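Local structure of phthiocerol synthesis polyketide synthase type I PpsC (Mycobacterium tuberculosis, 7AHB) at residues P72-A77 against L118-L123; I315-H320 against I343-R348; G48-Y53 against P131-G136. The protein probably selects extender units and loads them onto an acyl carrier protein through its acyltransferase domain, as a step of phthiocerol assembly by the polyketide synthase. All blocks are in the same frame, centred on the assembly; numbering follows the deposited sequence.

Contact 1: P72-A77 against L118-L123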
loop_
_atom_site.group_PDB
_atom_site.type_symbol
_atom_site.label_atom_id
_atom_site.label_comp_id
_atom_site.label_asym_id
_atom_site.label_seq_id
_atom_site.Cartn_x
_atom_site.Cartn_y
_atom_site.Cartn_z
ATOM N N PRO A 72 -20.568 -11.211 4.642
ATOM C CA PRO A 72 -21.285 -10.804 3.419
ATOM C C PRO A 72 -20.784 -9.519 2.796
ATOM O O PRO A 72 -20.777 -9.411 1.561
ATOM C CB PRO A 72 -22.748 -10.671 3.891
ATOM C CG PRO A 72 -22.856 -11.603 5.044
ATOM C CD PRO A 72 -21.498 -11.600 5.730
ATOM N N ALA A 73 -20.363 -8.542 3.598
ATOM C CA ALA A 73 -19.851 -7.307 3.014
ATOM C C ALA A 73 -18.603 -7.572 2.183
ATOM O O ALA A 73 -18.406 -6.977 1.117
ATOM C CB ALA A 73 -19.557 -6.290 4.112
ATOM N N PHE A 74 -17.734 -8.453 2.667
ATOM C CA PHE A 74 -16.548 -8.810 1.902
ATOM C C PHE A 74 -16.947 -9.503 0.609
ATOM O O PHE A 74 -16.445 -9.164 -0.468
ATOM C CB PHE A 74 -15.635 -9.696 2.754
ATOM C CG PHE A 74 -14.373 -10.111 2.060
ATOM C CD1 PHE A 74 -13.286 -9.249 1.985
ATOM C CD2 PHE A 74 -14.261 -11.360 1.492
ATOM C CE1 PHE A 74 -12.121 -9.628 1.334
ATOM C CE2 PHE A 74 -13.094 -11.737 0.854
ATOM C CZ PHE A 74 -12.032 -10.868 0.778
ATOM N N ALA A 75 -17.879 -10.459 0.700
ATOM C CA ALA A 75 -18.322 -11.213 -0.476
ATOM C C ALA A 75 -19.023 -10.320 -1.492
ATOM O O ALA A 75 -18.866 -10.515 -2.701
ATOM C CB ALA A 75 -19.258 -12.347 -0.056
ATOM N N ALA A 76 -19.784 -9.321 -1.024
ATOM C CA ALA A 76 -20.448 -8.412 -1.951
ATOM C C ALA A 76 -19.426 -7.613 -2.743
ATOM O O ALA A 76 -19.554 -7.458 -3.962
ATOM C CB ALA A 76 -21.391 -7.473 -1.190
ATOM N N ALA A 77 -18.401 -7.103 -2.067
ATOM C CA ALA A 77 -17.369 -6.326 -2.750
ATOM C C ALA A 77 -16.649 -7.176 -3.799
ATOM O O ALA A 77 -16.473 -6.760 -4.953
ATOM C CB ALA A 77 -16.377 -5.757 -1.725
ATOM N N LEU A 118 -9.879 -3.013 -1.548
ATOM C CA LEU A 118 -11.227 -2.449 -1.618
ATOM C C LEU A 118 -12.250 -3.331 -0.908
ATOM O O LEU A 118 -13.124 -2.824 -0.201
ATOM C CB LEU A 118 -11.619 -2.243 -3.072
ATOM C CG LEU A 118 -10.694 -1.332 -3.840
ATOM C CD1 LEU A 118 -11.042 -1.321 -5.298
ATOM C CD2 LEU A 118 -10.740 0.096 -3.252
ATOM N N ALA A 119 -12.150 -4.659 -1.058
ATOM C CA ALA A 119 -13.095 -5.538 -0.370
ATOM C C ALA A 119 -12.904 -5.476 1.145
ATOM O O ALA A 119 -13.872 -5.548 1.910
ATOM C CB ALA A 119 -12.958 -6.993 -0.873
ATOM N N LEU A 120 -11.660 -5.359 1.607
ATOM C CA LEU A 120 -11.437 -5.268 3.045
ATOM C C LEU A 120 -11.929 -3.927 3.594
ATOM O O LEU A 120 -12.344 -3.847 4.751
ATOM C CB LEU A 120 -9.943 -5.463 3.376
ATOM C CG LEU A 120 -9.425 -6.906 3.235
ATOM C CD1 LEU A 120 -7.888 -6.930 3.341
ATOM C CD2 LEU A 120 -10.045 -7.799 4.310
ATOM N N THR A 121 -11.821 -2.862 2.799
ATOM C CA THR A 121 -12.406 -1.583 3.187
ATOM C C THR A 121 -13.913 -1.709 3.352
ATOM O O THR A 121 -14.484 -1.144 4.289
ATOM C CB THR A 121 -12.065 -0.517 2.153
ATOM O OG1 THR A 121 -10.630 -0.345 2.034
ATOM C CG2 THR A 121 -12.662 0.857 2.565
ATOM N N ALA A 122 -14.554 -2.515 2.493
ATOM C CA ALA A 122 -15.986 -2.783 2.615
ATOM C C ALA A 122 -16.287 -3.538 3.894
ATOM O O ALA A 122 -17.312 -3.295 4.551
ATOM C CB ALA A 122 -16.469 -3.581 1.409
ATOM N N LEU A 123 -15.391 -4.447 4.273
ATOM C CA LEU A 123 -15.589 -5.236 5.477
ATOM C C LEU A 123 -15.591 -4.346 6.708
ATOM O O LEU A 123 -16.500 -4.428 7.544
ATOM C CB LEU A 123 -14.503 -6.304 5.582
ATOM C CG LEU A 123 -14.536 -7.194 6.818
ATOM C CD1 LEU A 123 -15.892 -7.883 6.920
ATOM C CD2 LEU A 123 -13.415 -8.213 6.788
#
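The helical segments 72-77 and 118-123 run roughly antiparallel, with 148° between their directions and axes only 7.8 Å apart at closest approach, a spacing made possible by the alanines A73, A77, A119 and A122 that face one another. With no side chain larger than a methyl at these four positions, the methyls of each helix rest against the backbone and methyls of the other. The CB of A77 sits 3.6 Å from the CA of A119, and the same methyl also meets the methyls of A119 and A122. One turn earlier, the CB of A73 rests 3.8 Å from the carbonyl O of A122. No hydrogen bond crosses between the helices, so the contact depends on close apolar fit.

F74 closes one flank. Its CG lies anti to the backbone N (chi1 -179°), which swings the ring out along the neighbouring helix, where CE1 approaches the CB of A119 to 3.5 Å. The same CE1 meets the CD2 of L120 at 4.1 Å. Both partners come at the ring obliquely, and the side chains of F74 and L120 lie alongside each other, pointing the same way. Beyond them, L67 of helix 65-70 covers F74, L120 and L123, so that this flank is buried, whereas A73, A77 and A122 remain partly exposed. A73 also belongs, with E71, to a sodium site at the start of helix 72-89. The arrangement is a close alanine-mediated antiparallel helix pair, joining helix 72-89 to helix 106-126 on the outer side of the acyltransferase domain.

Contact 2: I315-H320 against I343-R348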
loop_
_atom_site.group_PDB
_atom_site.type_symbol
_atom_site.label_atom_id
_atom_site.label_comp_id
_atom_site.label_asym_id
_atom_site.label_seq_id
_atom_site.Cartn_x
_atom_site.Cartn_y
_atom_site.Cartn_z
ATOM N N ILE A 315 -5.096 2.089 10.673
ATOM C CA ILE A 315 -5.484 0.722 10.315
ATOM C C ILE A 315 -4.872 0.418 8.955
ATOM O O ILE A 315 -5.261 1.024 7.943
ATOM C CB ILE A 315 -7.009 0.548 10.269
ATOM C CG1 ILE A 315 -7.613 0.925 11.603
ATOM C CG2 ILE A 315 -7.391 -0.914 9.892
ATOM C CD1 ILE A 315 -9.129 0.955 11.612
ATOM N N GLU A 316 -3.943 -0.532 8.917
ATOM C CA GLU A 316 -3.385 -0.983 7.652
ATOM C C GLU A 316 -4.384 -1.928 6.984
ATOM O O GLU A 316 -4.808 -2.929 7.582
ATOM C CB GLU A 316 -2.038 -1.672 7.858
ATOM C CG GLU A 316 -1.445 -2.199 6.576
ATOM C CD GLU A 316 -0.121 -2.918 6.813
ATOM O OE1 GLU A 316 0.537 -2.591 7.836
ATOM O OE2 GLU A 316 0.240 -3.815 5.997
ATOM N N ILE A 317 -4.748 -1.611 5.746
ATOM C CA ILE A 317 -5.746 -2.361 5.004
ATOM C C ILE A 317 -4.990 -3.341 4.108
ATOM O O ILE A 317 -4.688 -3.030 2.948
ATOM C CB ILE A 317 -6.645 -1.431 4.179
ATOM C CG1 ILE A 317 -7.265 -0.362 5.070
ATOM C CG2 ILE A 317 -7.751 -2.264 3.482
ATOM C CD1 ILE A 317 -8.197 -0.879 6.134
ATOM N N SER A 318 -4.627 -4.500 4.646
ATOM C CA SER A 318 -3.783 -5.433 3.911
ATOM C C SER A 318 -4.115 -6.850 4.356
ATOM O O SER A 318 -4.838 -7.072 5.339
ATOM C CB SER A 318 -2.280 -5.147 4.131
ATOM O OG SER A 318 -1.928 -5.391 5.480
ATOM N N ALA A 319 -3.545 -7.816 3.628
ATOM C CA ALA A 319 -3.668 -9.227 3.994
ATOM C C ALA A 319 -2.721 -9.627 5.128
ATOM O O ALA A 319 -2.955 -10.645 5.796
ATOM C CB ALA A 319 -3.391 -10.108 2.773
ATOM N N HIS A 320 -1.656 -8.843 5.366
ATOM C CA HIS A 320 -0.731 -9.148 6.435
ATOM C C HIS A 320 -0.019 -7.860 6.807
ATOM O O HIS A 320 0.477 -7.169 5.901
ATOM C CB HIS A 320 0.297 -10.214 6.034
ATOM C CG HIS A 320 1.293 -10.524 7.112
ATOM N ND1 HIS A 320 0.990 -11.302 8.210
ATOM C CD2 HIS A 320 2.579 -10.132 7.272
ATOM C CE1 HIS A 320 2.048 -11.380 9.000
ATOM N NE2 HIS A 320 3.027 -10.684 8.449
ATOM N N ILE A 343 -2.835 -0.798 13.926
ATOM C CA ILE A 343 -3.258 -2.184 13.759
ATOM C C ILE A 343 -3.428 -2.513 12.282
ATOM O O ILE A 343 -3.463 -1.639 11.417
ATOM C CB ILE A 343 -4.571 -2.493 14.512
ATOM C CG1 ILE A 343 -5.704 -1.591 14.033
ATOM C CG2 ILE A 343 -4.384 -2.333 16.010
ATOM C CD1 ILE A 343 -7.094 -2.203 14.257
ATOM N N GLY A 344 -3.566 -3.808 12.001
ATOM C CA GLY A 344 -3.834 -4.282 10.668
ATOM C C GLY A 344 -5.247 -4.807 10.511
ATOM O O GLY A 344 -6.100 -4.653 11.390
ATOM N N THR A 345 -5.481 -5.440 9.356
ATOM C CA THR A 345 -6.776 -6.014 9.016
ATOM C C THR A 345 -6.749 -7.534 9.064
ATOM O O THR A 345 -7.400 -8.132 9.920
ATOM C CB THR A 345 -7.215 -5.523 7.622
ATOM O OG1 THR A 345 -7.272 -4.091 7.619
ATOM C CG2 THR A 345 -8.580 -6.063 7.257
ATOM N N LEU A 346 -5.932 -8.156 8.228
ATOM C CA LEU A 346 -5.696 -9.592 8.258
ATOM C C LEU A 346 -4.212 -9.877 8.503
ATOM O O LEU A 346 -3.354 -9.000 8.360
ATOM C CB LEU A 346 -6.126 -10.239 6.939
ATOM C CG LEU A 346 -7.516 -9.946 6.396
ATOM C CD1 LEU A 346 -7.677 -10.650 5.046
ATOM C CD2 LEU A 346 -8.571 -10.392 7.349
ATOM N N GLN A 347 -3.907 -11.142 8.806
ATOM C CA GLN A 347 -2.530 -11.573 8.988
ATOM C C GLN A 347 -2.399 -13.037 8.599
ATOM O O GLN A 347 -3.338 -13.831 8.758
ATOM C CB GLN A 347 -2.071 -11.370 10.429
ATOM C CG GLN A 347 -2.829 -12.208 11.429
ATOM C CD GLN A 347 -2.992 -11.473 12.743
ATOM O OE1 GLN A 347 -3.914 -10.663 12.898
ATOM N NE2 GLN A 347 -2.094 -11.739 13.698
ATOM N N ARG A 348 -1.216 -13.382 8.086
ATOM C CA ARG A 348 -1.002 -14.717 7.534
ATOM C C ARG A 348 -1.007 -15.788 8.613
ATOM O O ARG A 348 -1.305 -16.955 8.324
ATOM C CB ARG A 348 0.310 -14.748 6.754
ATOM C CG ARG A 348 1.560 -14.790 7.627
ATOM C CD ARG A 348 2.807 -14.314 6.852
ATOM N NE ARG A 348 2.937 -14.994 5.561
ATOM C CZ ARG A 348 2.582 -14.451 4.390
ATOM N NH1 ARG A 348 2.080 -13.202 4.336
ATOM N NH2 ARG A 348 2.728 -15.155 3.262
HETATM O O HOH W 1 -3.056 -6.363 8.038
#
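I315 and I343 form a parallel bridge, and hydrogen bonds continue along the two segments. The amide of E316 donates to the O of I343 at 2.8 Å, nearly straight and in the carbonyl plane. Further on, L346 N reaches the O of S318 in a longer bond of 3.3 Å.

Side-chain hydrogen bonds fill the step between these two. T345 OG1 donates to the O of E316 at 2.7 Å, tilted from the carbonyl plane; with OG1 anti to the carbonyl carbon of its own residue (chi1 -58°), the hydroxyl is directed across to the other segment, and it is also bonded to the indole NE1 of W124. S318 OG in turn donates to E316 OE2, meeting it from above the carboxylate plane. The carboxylate also receives the amides of L322 and L323, ahead of helix 324-334. A water gives both of its hydrogens, to S318 OG and to L346 O, and accepts a bond of 2.9 Å from T345 N, linking the side chain of S318 to the backbone of T345 and L346.

H320 and R348 meet in two ways. R348 N donates to H320 ND1 at 3.0 Å, almost straight (175°) though tilted from the ring plane, consistent with ND1 acting as acceptor. The CD of R348 also lies over the centre of one ring face in a CH-pi contact, 3.8 Å from the centroid, while the guanidinium stands nearly perpendicular to the ring.

Apolar contact is slighter: the CG1 atoms of I315 and I343 lie side by side at 4.0 Å. Together these interactions join the ends of two neighbouring parallel strands, and the loops that follow them, in a beta-alpha-beta unit built through helix 324-334 at the margin of the central sheet.

Contact 3: G48-Y53 against P131-G136. With SO4 (sulfate ion), chain D.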
loop_
_atom_site.group_PDB
_atom_site.type_symbol
_atom_site.label_atom_id
_atom_site.label_comp_id
_atom_site.label_asym_id
_atom_site.label_seq_id
_atom_site.Cartn_x
_atom_site.Cartn_y
_atom_site.Cartn_z
ATOM N N GLY A 48 -10.100 10.347 15.476
ATOM C CA GLY A 48 -9.590 10.306 14.115
ATOM C C GLY A 48 -9.043 8.966 13.673
ATOM O O GLY A 48 -8.267 8.341 14.402
ATOM N N THR A 49 -9.434 8.523 12.475
ATOM C CA THR A 49 -9.026 7.229 11.947
ATOM C C THR A 49 -8.434 7.395 10.553
ATOM O O THR A 49 -9.041 8.042 9.687
ATOM C CB THR A 49 -10.222 6.266 11.886
ATOM O OG1 THR A 49 -10.657 5.954 13.209
ATOM C CG2 THR A 49 -9.830 4.963 11.151
ATOM N N VAL A 50 -7.287 6.758 10.326
ATOM C CA VAL A 50 -6.599 6.777 9.042
ATOM C C VAL A 50 -6.526 5.352 8.518
ATOM O O VAL A 50 -6.095 4.452 9.243
ATOM C CB VAL A 50 -5.187 7.365 9.186
ATOM C CG1 VAL A 50 -4.460 7.350 7.856
ATOM C CG2 VAL A 50 -5.259 8.826 9.739
ATOM N N PHE A 51 -6.960 5.146 7.280
ATOM C CA PHE A 51 -6.756 3.869 6.598
ATOM C C PHE A 51 -5.484 3.957 5.767
ATOM O O PHE A 51 -5.344 4.880 4.959
ATOM C CB PHE A 51 -7.906 3.529 5.659
ATOM C CG PHE A 51 -9.092 2.878 6.325
ATOM C CD1 PHE A 51 -9.336 3.035 7.677
ATOM C CD2 PHE A 51 -9.982 2.127 5.572
ATOM C CE1 PHE A 51 -10.444 2.455 8.266
ATOM C CE2 PHE A 51 -11.085 1.536 6.163
ATOM C CZ PHE A 51 -11.310 1.695 7.508
ATOM N N VAL A 52 -4.589 2.978 5.929
ATOM C CA VAL A 52 -3.294 2.958 5.248
ATOM C C VAL A 52 -3.275 1.795 4.259
ATOM O O VAL A 52 -3.431 0.631 4.657
ATOM C CB VAL A 52 -2.139 2.830 6.250
ATOM C CG1 VAL A 52 -0.821 2.651 5.520
ATOM C CG2 VAL A 52 -2.107 4.050 7.199
ATOM N N TYR A 53 -3.025 2.104 2.982
ATOM C CA TYR A 53 -3.039 1.107 1.912
ATOM C C TYR A 53 -1.598 0.816 1.510
ATOM O O TYR A 53 -0.891 1.698 1.004
ATOM C CB TYR A 53 -3.883 1.594 0.739
ATOM C CG TYR A 53 -5.340 1.690 1.132
ATOM C CD1 TYR A 53 -5.842 2.834 1.734
ATOM C CD2 TYR A 53 -6.184 0.618 0.973
ATOM C CE1 TYR A 53 -7.160 2.925 2.111
ATOM C CE2 TYR A 53 -7.511 0.687 1.361
ATOM C CZ TYR A 53 -7.989 1.846 1.930
ATOM O OH TYR A 53 -9.302 1.921 2.324
ATOM N N PRO A 131 -12.717 5.530 7.181
ATOM C CA PRO A 131 -11.580 6.436 7.395
ATOM C C PRO A 131 -11.980 7.904 7.355
ATOM O O PRO A 131 -12.787 8.328 6.529
ATOM C CB PRO A 131 -10.624 6.102 6.242
ATOM C CG PRO A 131 -11.555 5.643 5.117
ATOM C CD PRO A 131 -12.795 5.029 5.797
ATOM N N ASP A 132 -11.377 8.684 8.244
ATOM C CA ASP A 132 -11.445 10.136 8.141
ATOM C C ASP A 132 -10.407 10.678 7.160
ATOM O O ASP A 132 -10.572 11.786 6.643
ATOM C CB ASP A 132 -11.222 10.776 9.513
ATOM C CG ASP A 132 -12.157 10.238 10.570
ATOM O OD1 ASP A 132 -13.384 10.394 10.425
ATOM O OD2 ASP A 132 -11.658 9.644 11.545
ATOM N N ALA A 133 -9.326 9.928 6.921
ATOM C CA ALA A 133 -8.275 10.282 5.980
ATOM C C ALA A 133 -7.646 8.972 5.532
ATOM O O ALA A 133 -7.729 7.954 6.235
ATOM C CB ALA A 133 -7.205 11.194 6.587
ATOM N N VAL A 134 -7.049 8.989 4.346
ATOM C CA VAL A 134 -6.389 7.796 3.826
ATOM C C VAL A 134 -4.959 8.143 3.418
ATOM O O VAL A 134 -4.647 9.273 3.023
ATOM C CB VAL A 134 -7.155 7.150 2.633
ATOM C CG1 VAL A 134 -8.574 6.824 3.015
ATOM C CG2 VAL A 134 -7.111 8.061 1.421
ATOM N N ILE A 135 -4.086 7.143 3.499
ATOM C CA ILE A 135 -2.701 7.255 3.067
ATOM C C ILE A 135 -2.417 6.062 2.175
ATOM O O ILE A 135 -2.726 4.929 2.559
ATOM C CB ILE A 135 -1.728 7.264 4.258
ATOM C CG1 ILE A 135 -1.803 8.584 4.985
ATOM C CG2 ILE A 135 -0.303 7.030 3.764
ATOM C CD1 ILE A 135 -1.049 8.591 6.314
ATOM N N GLY A 136 -1.900 6.325 0.969
ATOM C CA GLY A 136 -1.432 5.270 0.090
ATOM C C GLY A 136 0.088 5.158 0.040
ATOM O O GLY A 136 0.788 6.128 -0.242
HETATM S S SO4 D . -13.480 9.872 16.470
HETATM O O1 SO4 D . -14.877 9.496 16.248
HETATM O O2 SO4 D . -13.000 10.642 15.328
HETATM O O3 SO4 D . -13.390 10.681 17.683
HETATM O O4 SO4 D . -12.674 8.665 16.628
#
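P131 lies over one face of the F51 ring, its CB 3.9 Å from the ring centroid in a CH-pi contact and displaced toward the rim, while Y53 OH, hydrogen-bonded to T121 OG1 of helix 106-126, lies in plane at the ring's edge. The proline's CG and CD extend the cover across the ring, toward CD2 and CE2. F51 chi1 of -83° sets CG anti to the carbonyl carbon and carries the ring to the P131 side. The W124 ring of that helix meets the F51 ring at about 55°. Y53 is approached at its edge, near the ring plane, by the O of I135 and V134 CG1.

The backbones are paired as parallel strands, with F51 N to A133 O, I135 N to F51 O and Y53 N to I135 O all between 2.9 and 3.1 Å. These are central members of the five-stranded parallel sheet that forms the core of the acyltransferase's alpha/beta-hydrolase-like subdomain. At its C-terminal end, strand 133-136 leads with G136 into a GxSxG sequence, consistent with the nucleophile elbow of such enzymes. V50, V52, A133 and I135 share the opposite sheet face from the aromatics; there V50 CG1 meets I135 CD1 at 3.9 Å, under helix 300-308.

At the N-terminal end T49 and D132 grip each other. T49 N donates to the anti lone pair of D132 OD2 at 2.7 Å, and D132 N returns a bond of 2.8 Å to the O of T49, which also takes a weak one from A133 N. G48 N holds O2 of a sulfate ion, probably from the crystallisation liquor, at 2.9 Å.

From the N terminus, strand 49-53 opens contact 3, and the mostly helical chain that follows makes contact 1 between 72-77 and 118-123 before 131-136 returns to pair with 48-53. Contact 1 is thus enclosed by contact 3, and helix 106-126 leads from one to the other. Contact 2 comes much later, 315-320 closing with 343-348 around helix 324-334; no contact crosses another. In space the three adjoin: strand 313-316 neighbours strand 49-53, with I317 N probably bonded to V52 O, while T121 OG1 is hydrogen-bonded to Y53 OH and L120 packs on T345 and L346. The outer helix pair is therefore joined to both sheet contacts.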